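Local coordinates for putative lipoate-protein ligase A subunit 2 (PDB 3R07), which is the small second subunit of a putative archaeal lipoate-protein ligase, related in sequence to the C-terminal part of bacterial lipoate-protein ligases, at residues Met6-Asn11 with Val21-Asp26; Trp12-Gly17 with Pro77-Glu82; Asn48-Met53 with Arg67-Gln72. All blocks are in the same frame, centred on the assembly; numbering follows the deposited sequence.

Contact 1 of 3, residues Met6-Asn11 with Val21-Asp26; sequences MMYSKN and VTLDLD
Met6 pairs with Leu25 where strands 5-13 and 18-26 run antiparallel, and Met6 N reaches Leu25 O at 2.9 Å. Their side chains run alongside each other, and Met6 CG rests 3.7 Å from Leu25 CD1. Met7, on the other face of the sheet, faces Asp24 in a non-hydrogen-bonded pair, where its CG lies beside the carboxylate OD1 and the Met7 CA-H is directed at Leu23 O. Tyr8 and Leu23 again form a hydrogen-bonded pair, with Tyr8 N 3.0 Å from Leu23 O. Tyr8 CG lies between the backbone N and the carbonyl carbon (chi1 64°), and the ring stands alongside Leu23. Leu23 CB sits over one face of the ring, 4.2 Å from its centroid, a CH-pi contact, while Leu25 CD1 meets the ring edge in its plane, 3.9 Å from Tyr8 CE2. The hydroxyl makes a weak hydrogen bond with Leu88 O. Ser9 turns back to the face of Met7, and its OG is hydrogen-bonded to Thr22 OG1 at 2.8 Å. Lys10 and Val21 exchange two backbone bonds, and Lys10 NZ leads off to Arg89 O. Two beta-branched residues, Val21 and Thr22, fit the extended backbone of this hairpin arm. The alternation sorts the chemistry: Met6, Leu25, Leu23 and Val21, with the Tyr8 ring, make one largely apolar face, from which Lys10 carries its amine away, while Ser9, Thr22 and Asp24 make the other more polar, with Met7 as its apolar member.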
ATOM      1  N   MET B   6      27.643   8.087 -17.273  1.00 76.77           N
ATOM      2  CA  MET B   6      26.365   8.784 -17.244  1.00 76.09           C
ATOM      3  C   MET B   6      25.434   8.200 -16.191  1.00 74.45           C
ATOM      4  O   MET B   6      25.352   6.989 -16.020  1.00 74.15           O
ATOM      5  CB  MET B   6      25.725   8.750 -18.630  1.00 76.00           C
ATOM      6  CG  MET B   6      24.215   8.701 -18.629  1.00 77.16           C
ATOM      7  SD  MET B   6      23.476   9.882 -19.763  1.00 78.89           S
ATOM      8  CE  MET B   6      23.925   9.214 -21.375  1.00 80.07           C
ATOM      9  N   MET B   7      24.744   9.078 -15.480  1.00 73.11           N
ATOM     10  CA  MET B   7      23.794   8.674 -14.447  1.00 72.18           C
ATOM     11  C   MET B   7      22.548   9.490 -14.529  1.00 70.02           C
ATOM     12  O   MET B   7      22.605  10.704 -14.442  1.00 69.40           O
ATOM     13  CB  MET B   7      24.376   8.893 -13.057  1.00 72.22           C
ATOM     14  CG  MET B   7      25.130   7.729 -12.518  1.00 73.45           C
ATOM     15  SD  MET B   7      25.945   8.224 -11.006  1.00 74.58           S
ATOM     16  CE  MET B   7      27.140   9.409 -11.664  1.00 76.62           C
ATOM     17  N   TYR B   8      21.409   8.833 -14.659  1.00 68.75           N
ATOM     18  CA  TYR B   8      20.164   9.586 -14.637  1.00 67.64           C
ATOM     19  C   TYR B   8      19.061   9.061 -13.713  1.00 66.93           C
ATOM     20  O   TYR B   8      19.166   7.992 -13.108  1.00 66.41           O
ATOM     21  CB  TYR B   8      19.652   9.832 -16.052  1.00 67.69           C
ATOM     22  CG  TYR B   8      19.268   8.596 -16.808  1.00 67.27           C
ATOM     23  CD1 TYR B   8      17.942   8.177 -16.848  1.00 67.10           C
ATOM     24  CD2 TYR B   8      20.214   7.855 -17.496  1.00 67.53           C
ATOM     25  CE1 TYR B   8      17.557   7.060 -17.554  1.00 66.91           C
ATOM     26  CE2 TYR B   8      19.841   6.713 -18.205  1.00 68.53           C
ATOM     27  CZ  TYR B   8      18.506   6.329 -18.224  1.00 67.86           C
ATOM     28  OH  TYR B   8      18.117   5.215 -18.915  1.00 68.46           O
ATOM     29  N   SER B   9      18.010   9.864 -13.618  1.00 66.33           N
ATOM     30  CA  SER B   9      16.867   9.592 -12.785  1.00 65.73           C
ATOM     31  C   SER B   9      15.640   9.997 -13.544  1.00 65.70           C
ATOM     32  O   SER B   9      15.597  11.080 -14.113  1.00 66.33           O
ATOM     33  CB  SER B   9      16.964  10.382 -11.495  1.00 65.20           C
ATOM     34  OG  SER B   9      17.850   9.709 -10.632  1.00 65.64           O
ATOM     35  N   LYS B  10      14.630   9.141 -13.524  1.00 65.62           N
ATOM     36  CA  LYS B  10      13.476   9.296 -14.382  1.00 65.40           C
ATOM     37  C   LYS B  10      12.198   8.828 -13.671  1.00 65.19           C
ATOM     38  O   LYS B  10      12.199   7.787 -13.031  1.00 64.87           O
ATOM     39  CB  LYS B  10      13.735   8.446 -15.612  1.00 65.39           C
ATOM     40  CG  LYS B  10      13.482   9.127 -16.911  1.00 65.85           C
ATOM     41  CD  LYS B  10      13.581   8.100 -18.011  1.00 65.49           C
ATOM     42  CE  LYS B  10      12.302   8.083 -18.795  1.00 65.33           C
ATOM     43  NZ  LYS B  10      12.432   8.997 -19.928  1.00 66.38           N
ATOM     44  N   ASN B  11      11.128   9.613 -13.764  1.00 65.41           N
ATOM     45  CA  ASN B  11       9.790   9.192 -13.318  1.00 65.73           C
ATOM     46  C   ASN B  11       8.963   8.772 -14.511  1.00 66.33           C
ATOM     47  O   ASN B  11       9.221   9.198 -15.625  1.00 66.84           O
ATOM     48  CB  ASN B  11       9.047  10.331 -12.629  1.00 65.19           C
ATOM     49  CG  ASN B  11       9.879  11.020 -11.588  1.00 64.80           C
ATOM     50  OD1 ASN B  11      10.587  10.386 -10.799  1.00 65.61           O
ATOM     51  ND2 ASN B  11       9.805  12.335 -11.577  1.00 65.68           N
ATOM     52  N   VAL B  21      13.192   5.334 -11.848  1.00 47.44           N
ATOM     53  CA  VAL B  21      14.396   4.571 -12.179  1.00 48.43           C
ATOM     54  C   VAL B  21      15.634   5.423 -11.962  1.00 49.41           C
ATOM     55  O   VAL B  21      15.601   6.612 -12.253  1.00 49.63           O
ATOM     56  CB  VAL B  21      14.385   4.078 -13.648  1.00 47.97           C
ATOM     57  CG1 VAL B  21      15.602   3.274 -13.888  1.00 49.34           C
ATOM     58  CG2 VAL B  21      13.193   3.213 -13.935  1.00 46.19           C
ATOM     59  N   THR B  22      16.706   4.829 -11.446  1.00 50.79           N
ATOM     60  CA  THR B  22      18.037   5.459 -11.497  1.00 52.86           C
ATOM     61  C   THR B  22      19.054   4.534 -12.185  1.00 54.17           C
ATOM     62  O   THR B  22      19.312   3.421 -11.707  1.00 54.20           O
ATOM     63  CB  THR B  22      18.566   5.898 -10.099  1.00 53.12           C
ATOM     64  OG1 THR B  22      17.895   7.090  -9.687  1.00 53.33           O
ATOM     65  CG2 THR B  22      20.097   6.197 -10.141  1.00 53.55           C
ATOM     66  N   LEU B  23      19.614   4.987 -13.312  1.00 55.49           N
ATOM     67  CA  LEU B  23      20.610   4.194 -14.036  1.00 56.92           C
ATOM     68  C   LEU B  23      21.985   4.807 -13.991  1.00 57.97           C
ATOM     69  O   LEU B  23      22.149   6.016 -14.116  1.00 57.97           O
ATOM     70  CB  LEU B  23      20.229   4.006 -15.495  1.00 57.15           C
ATOM     71  CG  LEU B  23      19.160   2.978 -15.804  1.00 57.84           C
ATOM     72  CD1 LEU B  23      17.917   3.746 -16.123  1.00 59.72           C
ATOM     73  CD2 LEU B  23      19.570   2.136 -16.991  1.00 57.88           C
ATOM     74  N   ASP B  24      22.966   3.941 -13.825  1.00 59.91           N
ATOM     75  CA  ASP B  24      24.378   4.282 -13.808  1.00 61.97           C
ATOM     76  C   ASP B  24      24.982   3.661 -15.074  1.00 62.94           C
ATOM     77  O   ASP B  24      25.047   2.434 -15.190  1.00 62.77           O
ATOM     78  CB  ASP B  24      24.974   3.644 -12.567  1.00 62.31           C
ATOM     79  CG  ASP B  24      26.292   4.227 -12.171  1.00 65.03           C
ATOM     80  OD1 ASP B  24      27.009   4.807 -13.027  1.00 69.00           O
ATOM     81  OD2 ASP B  24      26.623   4.076 -10.976  1.00 67.49           O
ATOM     82  N   LEU B  25      25.379   4.490 -16.038  1.00 64.72           N
ATOM     83  CA  LEU B  25      25.832   3.979 -17.349  1.00 66.55           C
ATOM     84  C   LEU B  25      27.333   4.151 -17.614  1.00 67.78           C
ATOM     85  O   LEU B  25      27.867   5.257 -17.561  1.00 67.58           O
ATOM     86  CB  LEU B  25      25.059   4.625 -18.499  1.00 66.42           C
ATOM     87  CG  LEU B  25      23.540   4.680 -18.540  1.00 66.84           C
ATOM     88  CD1 LEU B  25      23.094   5.347 -19.833  1.00 66.45           C
ATOM     89  CD2 LEU B  25      22.938   3.283 -18.412  1.00 68.47           C
ATOM     90  N   ASP B  26      27.993   3.038 -17.901  1.00 69.55           N
ATOM     91  CA  ASP B  26      29.379   3.043 -18.331  1.00 71.30           C
ATOM     92  C   ASP B  26      29.383   2.752 -19.828  1.00 71.52           C
ATOM     93  O   ASP B  26      29.244   1.612 -20.261  1.00 71.72           O
ATOM     94  CB  ASP B  26      30.181   1.999 -17.545  1.00 71.92           C
ATOM     95  CG  ASP B  26      31.619   1.862 -18.040  1.00 74.90           C
ATOM     96  OD1 ASP B  26      31.876   2.172 -19.234  1.00 77.75           O
ATOM     97  OD2 ASP B  26      32.492   1.438 -17.232  1.00 76.97           O
TER

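Contact 2 of 3, residues Trp12-Gly17 with Pro77-Glu82; sequences WKAKKG and PGVEPE
Val79 presses its CG2 branch onto Ala14 CB, methyl to methyl, at 4.1 Å. This branch stands beside the backbone N of Val79, anti to its carbonyl carbon, and also lies against Lys16 O. A small, compact pair suits the spot, where the CA atoms of Ala14 and Val79 are 6.0 Å apart; the backbones come closer still at Lys16 and Gly78, whose CA atoms are 5.0 Å apart. Beside this apolar touch lies the single hydrogen bond joining the two segments, from Lys16 N to Gly78 O at 3.1 Å, nearly straight at 170°. Gly78 has a positive phi of 70°, which favours glycine. Gly17 likewise takes backbone angles that call for glycine. The turn of 12-17 is held from within. Ala14 N bonds to Gly17 O at 3.0 Å, and Lys13 NZ folds back to Gly17 O and Ala14 O; the two donors reach Gly17 O from opposite faces of its carbonyl plane. The end of strand 5-13 and its turn thus meet the loop leading into helix 83-88. Asp83 of that helix is hydrogen-bonded to Trp12 NE1 and Glu80 N, and Val79 packs on Phe84 of the helix and on Ile19 of strand 18-26. Pro81 lies against Ile66 of helix 62-70.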
ATOM      1  N   TRP B  12       7.964   7.940 -14.285  1.00 67.28           N
ATOM      2  CA  TRP B  12       7.031   7.597 -15.342  1.00 68.29           C
ATOM      3  C   TRP B  12       5.646   7.249 -14.809  1.00 68.32           C
ATOM      4  O   TRP B  12       5.511   6.263 -14.097  1.00 68.22           O
ATOM      5  CB  TRP B  12       7.569   6.453 -16.201  1.00 69.43           C
ATOM      6  CG  TRP B  12       6.555   6.001 -17.220  1.00 71.22           C
ATOM      7  CD1 TRP B  12       5.948   4.773 -17.291  1.00 72.07           C
ATOM      8  CD2 TRP B  12       5.998   6.788 -18.290  1.00 72.80           C
ATOM      9  NE1 TRP B  12       5.060   4.743 -18.340  1.00 73.05           N
ATOM     10  CE2 TRP B  12       5.067   5.964 -18.973  1.00 73.94           C
ATOM     11  CE3 TRP B  12       6.197   8.109 -18.744  1.00 72.58           C
ATOM     12  CZ2 TRP B  12       4.336   6.419 -20.101  1.00 73.05           C
ATOM     13  CZ3 TRP B  12       5.474   8.558 -19.860  1.00 72.21           C
ATOM     14  CH2 TRP B  12       4.551   7.716 -20.521  1.00 71.89           C
ATOM     15  N   LYS B  13       4.635   8.060 -15.147  1.00 68.54           N
ATOM     16  CA  LYS B  13       3.236   7.741 -14.837  1.00 68.58           C
ATOM     17  C   LYS B  13       2.773   6.592 -15.710  1.00 69.12           C
ATOM     18  O   LYS B  13       2.858   6.662 -16.933  1.00 69.62           O
ATOM     19  CB  LYS B  13       2.307   8.943 -15.036  1.00 68.28           C
ATOM     20  CG  LYS B  13       2.066   9.848 -13.792  1.00 68.74           C
ATOM     21  CD  LYS B  13       1.340   9.125 -12.628  1.00 69.89           C
ATOM     22  CE  LYS B  13      -0.130   8.786 -12.945  1.00 70.74           C
ATOM     23  NZ  LYS B  13      -0.557   7.467 -12.369  1.00 70.51           N
ATOM     24  N   ALA B  14       2.338   5.512 -15.076  1.00 69.64           N
ATOM     25  CA  ALA B  14       1.654   4.431 -15.768  1.00 70.18           C
ATOM     26  C   ALA B  14       0.146   4.640 -15.543  1.00 70.81           C
ATOM     27  O   ALA B  14      -0.251   5.674 -14.975  1.00 70.59           O
ATOM     28  CB  ALA B  14       2.120   3.079 -15.240  1.00 69.90           C
ATOM     29  N   LYS B  15      -0.690   3.684 -15.966  1.00 71.46           N
ATOM     30  CA  LYS B  15      -2.134   3.841 -15.771  1.00 72.55           C
ATOM     31  C   LYS B  15      -2.491   3.777 -14.285  1.00 71.96           C
ATOM     32  O   LYS B  15      -3.219   4.634 -13.784  1.00 72.31           O
ATOM     33  CB  LYS B  15      -2.968   2.862 -16.615  1.00 73.14           C
ATOM     34  CG  LYS B  15      -4.254   3.506 -17.194  1.00 74.29           C
ATOM     35  CD  LYS B  15      -5.301   2.461 -17.640  1.00 74.43           C
ATOM     36  CE  LYS B  15      -6.601   3.122 -18.157  1.00 75.26           C
ATOM     37  NZ  LYS B  15      -7.821   2.278 -17.899  1.00 75.70           N
ATOM     38  N   LYS B  16      -1.974   2.787 -13.567  1.00 71.15           N
ATOM     39  CA  LYS B  16      -1.930   2.948 -12.113  1.00 70.56           C
ATOM     40  C   LYS B  16      -0.498   2.870 -11.541  1.00 68.86           C
ATOM     41  O   LYS B  16       0.143   1.814 -11.559  1.00 69.08           O
ATOM     42  CB  LYS B  16      -2.926   2.027 -11.388  1.00 71.52           C
ATOM     43  CG  LYS B  16      -3.276   2.503  -9.944  1.00 73.55           C
ATOM     44  CD  LYS B  16      -3.736   3.997  -9.885  1.00 76.10           C
ATOM     45  CE  LYS B  16      -3.686   4.578  -8.455  1.00 75.87           C
ATOM     46  NZ  LYS B  16      -4.772   4.034  -7.560  1.00 77.67           N
ATOM     47  N   GLY B  17       0.009   4.002 -11.062  1.00 66.36           N
ATOM     48  CA  GLY B  17       1.337   4.016 -10.468  1.00 63.10           C
ATOM     49  C   GLY B  17       2.394   4.903 -11.098  1.00 60.77           C
ATOM     50  O   GLY B  17       2.148   5.620 -12.070  1.00 60.69           O
ATOM     51  N   PRO B  77      -0.149  -5.458 -11.677  1.00 74.08           N
ATOM     52  CA  PRO B  77      -1.475  -4.878 -11.900  1.00 74.30           C
ATOM     53  C   PRO B  77      -1.470  -3.420 -12.285  1.00 74.61           C
ATOM     54  O   PRO B  77      -0.918  -2.605 -11.556  1.00 75.10           O
ATOM     55  CB  PRO B  77      -2.150  -5.045 -10.541  1.00 74.18           C
ATOM     56  CG  PRO B  77      -1.590  -6.304 -10.045  1.00 74.27           C
ATOM     57  CD  PRO B  77      -0.141  -6.285 -10.455  1.00 74.25           C
ATOM     58  N   GLY B  78      -2.085  -3.100 -13.420  1.00 75.23           N
ATOM     59  CA  GLY B  78      -2.202  -1.710 -13.897  1.00 76.00           C
ATOM     60  C   GLY B  78      -0.884  -1.099 -14.372  1.00 76.37           C
ATOM     61  O   GLY B  78      -0.788   0.123 -14.576  1.00 76.40           O
ATOM     62  N   VAL B  79       0.129  -1.953 -14.527  1.00 76.41           N
ATOM     63  CA  VAL B  79       1.425  -1.559 -15.031  1.00 76.79           C
ATOM     64  C   VAL B  79       1.820  -2.597 -16.075  1.00 77.32           C
ATOM     65  O   VAL B  79       2.193  -3.733 -15.758  1.00 77.24           O
ATOM     66  CB  VAL B  79       2.499  -1.428 -13.897  1.00 76.78           C
ATOM     67  CG1 VAL B  79       3.870  -1.177 -14.469  1.00 76.46           C
ATOM     68  CG2 VAL B  79       2.162  -0.305 -12.941  1.00 76.76           C
ATOM     69  N   GLU B  80       1.713  -2.181 -17.330  1.00 78.17           N
ATOM     70  CA  GLU B  80       2.057  -3.003 -18.490  1.00 78.80           C
ATOM     71  C   GLU B  80       3.578  -3.139 -18.640  1.00 78.69           C
ATOM     72  O   GLU B  80       4.327  -2.353 -18.058  1.00 78.78           O
ATOM     73  CB  GLU B  80       1.437  -2.371 -19.741  1.00 79.01           C
ATOM     74  CG  GLU B  80      -0.094  -2.425 -19.776  1.00 80.89           C
ATOM     75  CD  GLU B  80      -0.626  -3.810 -20.144  1.00 83.92           C
ATOM     76  OE1 GLU B  80      -0.659  -4.139 -21.359  1.00 84.40           O
ATOM     77  OE2 GLU B  80      -1.019  -4.562 -19.221  1.00 84.91           O
ATOM     78  N   PRO B  81       4.046  -4.134 -19.415  1.00 78.68           N
ATOM     79  CA  PRO B  81       5.490  -4.249 -19.681  1.00 78.91           C
ATOM     80  C   PRO B  81       6.100  -3.083 -20.489  1.00 78.89           C
ATOM     81  O   PRO B  81       7.293  -2.819 -20.378  1.00 78.82           O
ATOM     82  CB  PRO B  81       5.607  -5.574 -20.455  1.00 78.81           C
ATOM     83  CG  PRO B  81       4.263  -5.756 -21.088  1.00 79.12           C
ATOM     84  CD  PRO B  81       3.285  -5.211 -20.071  1.00 79.04           C
ATOM     85  N   GLU B  82       5.292  -2.392 -21.285  1.00 78.97           N
ATOM     86  CA  GLU B  82       5.797  -1.255 -22.039  1.00 79.31           C
ATOM     87  C   GLU B  82       5.883   0.006 -21.164  1.00 79.50           C
ATOM     88  O   GLU B  82       6.328   1.055 -21.625  1.00 79.85           O
ATOM     89  CB  GLU B  82       5.026  -1.044 -23.375  1.00 79.31           C
ATOM     90  CG  GLU B  82       3.512  -0.693 -23.286  1.00 79.79           C
ATOM     91  CD  GLU B  82       2.563  -1.912 -23.129  1.00 78.81           C
ATOM     92  OE1 GLU B  82       3.022  -3.076 -23.151  1.00 78.36           O
ATOM     93  OE2 GLU B  82       1.341  -1.691 -22.974  1.00 77.29           O
TER

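Contact 3 of 3, residues Asn48-Met53 with Arg67-Gln72; sequences NRLEDM and RDFYNQ
Phe69 is set down on helix 46-54, its ring meeting Leu50 and flanked by Arg49 and Met53. Chi1 of 176° sets Phe69 CG anti to the backbone N; the ring beyond it lies with one face on Leu50, whose CB is 3.9 Å from the centroid, a CH-pi contact offset toward the rim. The two Leu50 methyls extend this cover, with CD1 3.8 Å from Phe69 CG. The Met53 and Phe69 side chains cross at about a right angle, Met53 SD lying 5.4 Å from the Phe69 centroid in an oblique Met-aromatic contact. Arg49 NH1 comes to 3.6 Å from Phe69 CD1, obliquely to the ring, while Phe69 CE1 lies over one face of the guanidinium. Further on, Gln72 approaches Met53 tip to tip and crosses Arg49, though the modelled position of its amide is doubtful. An aromatic ring suits the buried centre, and long polar chains its outer margin. Leu50 continues inward to Ile35 of strand 29-36, Ile66 of helix 62-70 and Phe84 of helix 83-88, while Val74, in the following loop, packs on both Phe69 and Arg49.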
ATOM      1  N   ASN B  48      13.868  -7.396  -7.363  1.00 59.60           N
ATOM      2  CA  ASN B  48      15.309  -7.650  -7.267  1.00 60.66           C
ATOM      3  C   ASN B  48      15.860  -8.430  -8.453  1.00 61.56           C
ATOM      4  O   ASN B  48      17.021  -8.279  -8.799  1.00 61.19           O
ATOM      5  CB  ASN B  48      15.631  -8.411  -5.992  1.00 60.43           C
ATOM      6  CG  ASN B  48      15.257  -7.654  -4.761  1.00 60.40           C
ATOM      7  OD1 ASN B  48      14.624  -8.199  -3.868  1.00 59.84           O
ATOM      8  ND2 ASN B  48      15.638  -6.380  -4.702  1.00 62.16           N
ATOM      9  N   ARG B  49      15.018  -9.278  -9.043  1.00 62.84           N
ATOM     10  CA  ARG B  49      15.395 -10.068 -10.203  1.00 64.55           C
ATOM     11  C   ARG B  49      15.523  -9.122 -11.399  1.00 64.23           C
ATOM     12  O   ARG B  49      16.465  -9.243 -12.176  1.00 64.82           O
ATOM     13  CB  ARG B  49      14.374 -11.198 -10.488  1.00 64.54           C
ATOM     14  CG  ARG B  49      14.993 -12.586 -10.849  1.00 66.39           C
ATOM     15  CD  ARG B  49      14.014 -13.616 -11.533  1.00 66.58           C
ATOM     16  NE  ARG B  49      12.655 -13.641 -10.974  1.00 71.73           N
ATOM     17  CZ  ARG B  49      11.534 -13.418 -11.677  1.00 74.86           C
ATOM     18  NH1 ARG B  49      11.590 -13.170 -12.989  1.00 75.56           N
ATOM     19  NH2 ARG B  49      10.339 -13.447 -11.071  1.00 75.10           N
ATOM     20  N   LEU B  50      14.600  -8.173 -11.523  1.00 63.86           N
ATOM     21  CA  LEU B  50      14.594  -7.249 -12.645  1.00 63.66           C
ATOM     22  C   LEU B  50      15.819  -6.336 -12.622  1.00 64.25           C
ATOM     23  O   LEU B  50      16.377  -6.014 -13.664  1.00 64.51           O
ATOM     24  CB  LEU B  50      13.305  -6.424 -12.661  1.00 63.55           C
ATOM     25  CG  LEU B  50      13.033  -5.471 -13.833  1.00 63.45           C
ATOM     26  CD1 LEU B  50      13.202  -6.154 -15.187  1.00 63.14           C
ATOM     27  CD2 LEU B  50      11.652  -4.833 -13.724  1.00 63.00           C
ATOM     28  N   GLU B  51      16.247  -5.923 -11.437  1.00 64.65           N
ATOM     29  CA  GLU B  51      17.460  -5.123 -11.322  1.00 64.98           C
ATOM     30  C   GLU B  51      18.708  -5.976 -11.638  1.00 66.10           C
ATOM     31  O   GLU B  51      19.634  -5.511 -12.306  1.00 66.38           O
ATOM     32  CB  GLU B  51      17.572  -4.482  -9.928  1.00 64.70           C
ATOM     33  CG  GLU B  51      16.621  -3.321  -9.647  1.00 63.57           C
ATOM     34  CD  GLU B  51      16.629  -2.906  -8.172  1.00 63.61           C
ATOM     35  OE1 GLU B  51      17.039  -3.727  -7.331  1.00 61.95           O
ATOM     36  OE2 GLU B  51      16.231  -1.768  -7.839  1.00 60.10           O
ATOM     37  N   ASP B  52      18.724  -7.216 -11.153  1.00 67.34           N
ATOM     38  CA  ASP B  52      19.850  -8.137 -11.360  1.00 68.46           C
ATOM     39  C   ASP B  52      20.057  -8.485 -12.826  1.00 68.90           C
ATOM     40  O   ASP B  52      21.184  -8.701 -13.264  1.00 68.90           O
ATOM     41  CB  ASP B  52      19.651  -9.424 -10.554  1.00 68.58           C
ATOM     42  CG  ASP B  52      19.871  -9.218  -9.059  1.00 70.21           C
ATOM     43  OD1 ASP B  52      20.278  -8.088  -8.675  1.00 70.92           O
ATOM     44  OD2 ASP B  52      19.637 -10.180  -8.275  1.00 70.80           O
ATOM     45  N   MET B  53      18.958  -8.531 -13.568  1.00 69.45           N
ATOM     46  CA  MET B  53      18.977  -8.899 -14.970  1.00 70.31           C
ATOM     47  C   MET B  53      19.527  -7.776 -15.821  1.00 69.80           C
ATOM     48  O   MET B  53      20.399  -8.004 -16.648  1.00 70.21           O
ATOM     49  CB  MET B  53      17.578  -9.307 -15.432  1.00 70.46           C
ATOM     50  CG  MET B  53      17.161 -10.684 -14.895  1.00 70.93           C
ATOM     51  SD  MET B  53      15.436 -11.090 -15.236  1.00 72.50           S
ATOM     52  CE  MET B  53      15.490 -12.827 -14.761  1.00 72.25           C
ATOM     53  N   ARG B  67      10.649  -8.215 -21.520  1.00 79.46           N
ATOM     54  CA  ARG B  67       9.748  -9.232 -22.057  1.00 78.86           C
ATOM     55  C   ARG B  67      10.094 -10.601 -21.500  1.00 77.91           C
ATOM     56  O   ARG B  67       9.194 -11.372 -21.180  1.00 77.90           O
ATOM     57  CB  ARG B  67       9.763  -9.241 -23.592  1.00 78.89           C
ATOM     58  CG  ARG B  67       9.342  -7.915 -24.239  1.00 79.73           C
ATOM     59  CD  ARG B  67       9.018  -8.073 -25.746  1.00 80.41           C
ATOM     60  NE  ARG B  67       9.144  -6.818 -26.516  1.00 83.71           N
ATOM     61  CZ  ARG B  67       8.308  -5.772 -26.444  1.00 84.69           C
ATOM     62  NH1 ARG B  67       7.260  -5.780 -25.619  1.00 84.85           N
ATOM     63  NH2 ARG B  67       8.527  -4.694 -27.196  1.00 84.16           N
ATOM     64  N   ASP B  68      11.388 -10.892 -21.367  1.00 77.01           N
ATOM     65  CA  ASP B  68      11.847 -12.152 -20.755  1.00 76.59           C
ATOM     66  C   ASP B  68      11.269 -12.289 -19.348  1.00 76.06           C
ATOM     67  O   ASP B  68      10.497 -13.221 -19.086  1.00 76.06           O
ATOM     68  CB  ASP B  68      13.392 -12.241 -20.752  1.00 76.74           C
ATOM     69  CG  ASP B  68      13.957 -13.192 -19.668  1.00 77.95           C
ATOM     70  OD1 ASP B  68      13.251 -13.520 -18.689  1.00 79.93           O
ATOM     71  OD2 ASP B  68      15.138 -13.597 -19.773  1.00 78.56           O
ATOM     72  N   PHE B  69      11.675 -11.355 -18.475  1.00 75.10           N
ATOM     73  CA  PHE B  69      11.223 -11.171 -17.088  1.00 74.15           C
ATOM     74  C   PHE B  69       9.743 -11.467 -16.873  1.00 74.22           C
ATOM     75  O   PHE B  69       9.391 -12.314 -16.043  1.00 73.58           O
ATOM     76  CB  PHE B  69      11.542  -9.721 -16.700  1.00 73.99           C
ATOM     77  CG  PHE B  69      11.065  -9.296 -15.336  1.00 71.92           C
ATOM     78  CD1 PHE B  69      11.646  -9.809 -14.185  1.00 69.87           C
ATOM     79  CD2 PHE B  69      10.080  -8.326 -15.216  1.00 70.62           C
ATOM     80  CE1 PHE B  69      11.236  -9.395 -12.945  1.00 68.93           C
ATOM     81  CE2 PHE B  69       9.657  -7.906 -13.976  1.00 70.56           C
ATOM     82  CZ  PHE B  69      10.242  -8.444 -12.833  1.00 70.72           C
ATOM     83  N   TYR B  70       8.894 -10.760 -17.619  1.00 74.29           N
ATOM     84  CA  TYR B  70       7.464 -11.037 -17.657  1.00 75.01           C
ATOM     85  C   TYR B  70       7.083 -12.497 -18.062  1.00 76.07           C
ATOM     86  O   TYR B  70       6.186 -13.095 -17.453  1.00 76.65           O
ATOM     87  CB  TYR B  70       6.766 -10.023 -18.554  1.00 74.42           C
ATOM     88  CG  TYR B  70       6.433  -8.706 -17.886  1.00 74.43           C
ATOM     89  CD1 TYR B  70       5.147  -8.452 -17.408  1.00 74.78           C
ATOM     90  CD2 TYR B  70       7.389  -7.699 -17.751  1.00 74.95           C
ATOM     91  CE1 TYR B  70       4.821  -7.237 -16.801  1.00 74.09           C
ATOM     92  CE2 TYR B  70       7.073  -6.470 -17.138  1.00 73.46           C
ATOM     93  CZ  TYR B  70       5.787  -6.250 -16.668  1.00 73.74           C
ATOM     94  OH  TYR B  70       5.449  -5.052 -16.068  1.00 73.35           O
ATOM     95  N   ASN B  71       7.756 -13.073 -19.063  1.00 76.78           N
ATOM     96  CA  ASN B  71       7.517 -14.479 -19.449  1.00 77.39           C
ATOM     97  C   ASN B  71       7.893 -15.520 -18.376  1.00 77.53           C
ATOM     98  O   ASN B  71       7.639 -16.719 -18.562  1.00 77.68           O
ATOM     99  CB  ASN B  71       8.211 -14.827 -20.777  1.00 77.45           C
ATOM    100  CG  ASN B  71       7.786 -13.923 -21.913  1.00 78.29           C
ATOM    101  OD1 ASN B  71       6.652 -13.444 -21.964  1.00 78.89           O
ATOM    102  ND2 ASN B  71       8.707 -13.671 -22.830  1.00 79.32           N
ATOM    103  N   GLN B  72       8.505 -15.082 -17.274  1.00 77.35           N
ATOM    104  CA  GLN B  72       8.671 -15.966 -16.112  1.00 77.56           C
ATOM    105  C   GLN B  72       7.448 -15.884 -15.210  1.00 77.10           C
ATOM    106  O   GLN B  72       7.423 -16.491 -14.147  1.00 76.96           O
ATOM    107  CB  GLN B  72       9.944 -15.660 -15.322  1.00 77.74           C
ATOM    108  CG  GLN B  72      11.216 -16.161 -15.986  1.00 79.47           C
ATOM    109  CD  GLN B  72      12.415 -15.280 -15.668  1.00 81.51           C
ATOM    110  OE1 GLN B  72      13.135 -15.508 -14.690  1.00 81.98           O
ATOM    111  NE2 GLN B  72      12.635 -14.265 -16.499  1.00 81.84           N
TER

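In the fold
Contacts 1 and 2 share strand 5-13: contact 1 is the body of the hairpin it forms with strand 18-26, and contact 2 is the turn end of that hairpin meeting a distant loop, with centres about 19 Å apart. Contact 3 joins two helices on the far side of the chain's centre from contact 1; their centres are about 18 Å apart and their nearest atoms about 7 Å. Contacts 2 and 3 do touch, with centres about 16 Å apart, where Pro81 CA packs on Tyr70 CZ at 3.6 Å. Helix 83-88 touches all three, since Leu88 meets contact 1, Asp83 meets contact 2, and Phe84 meets contacts 2 and 3.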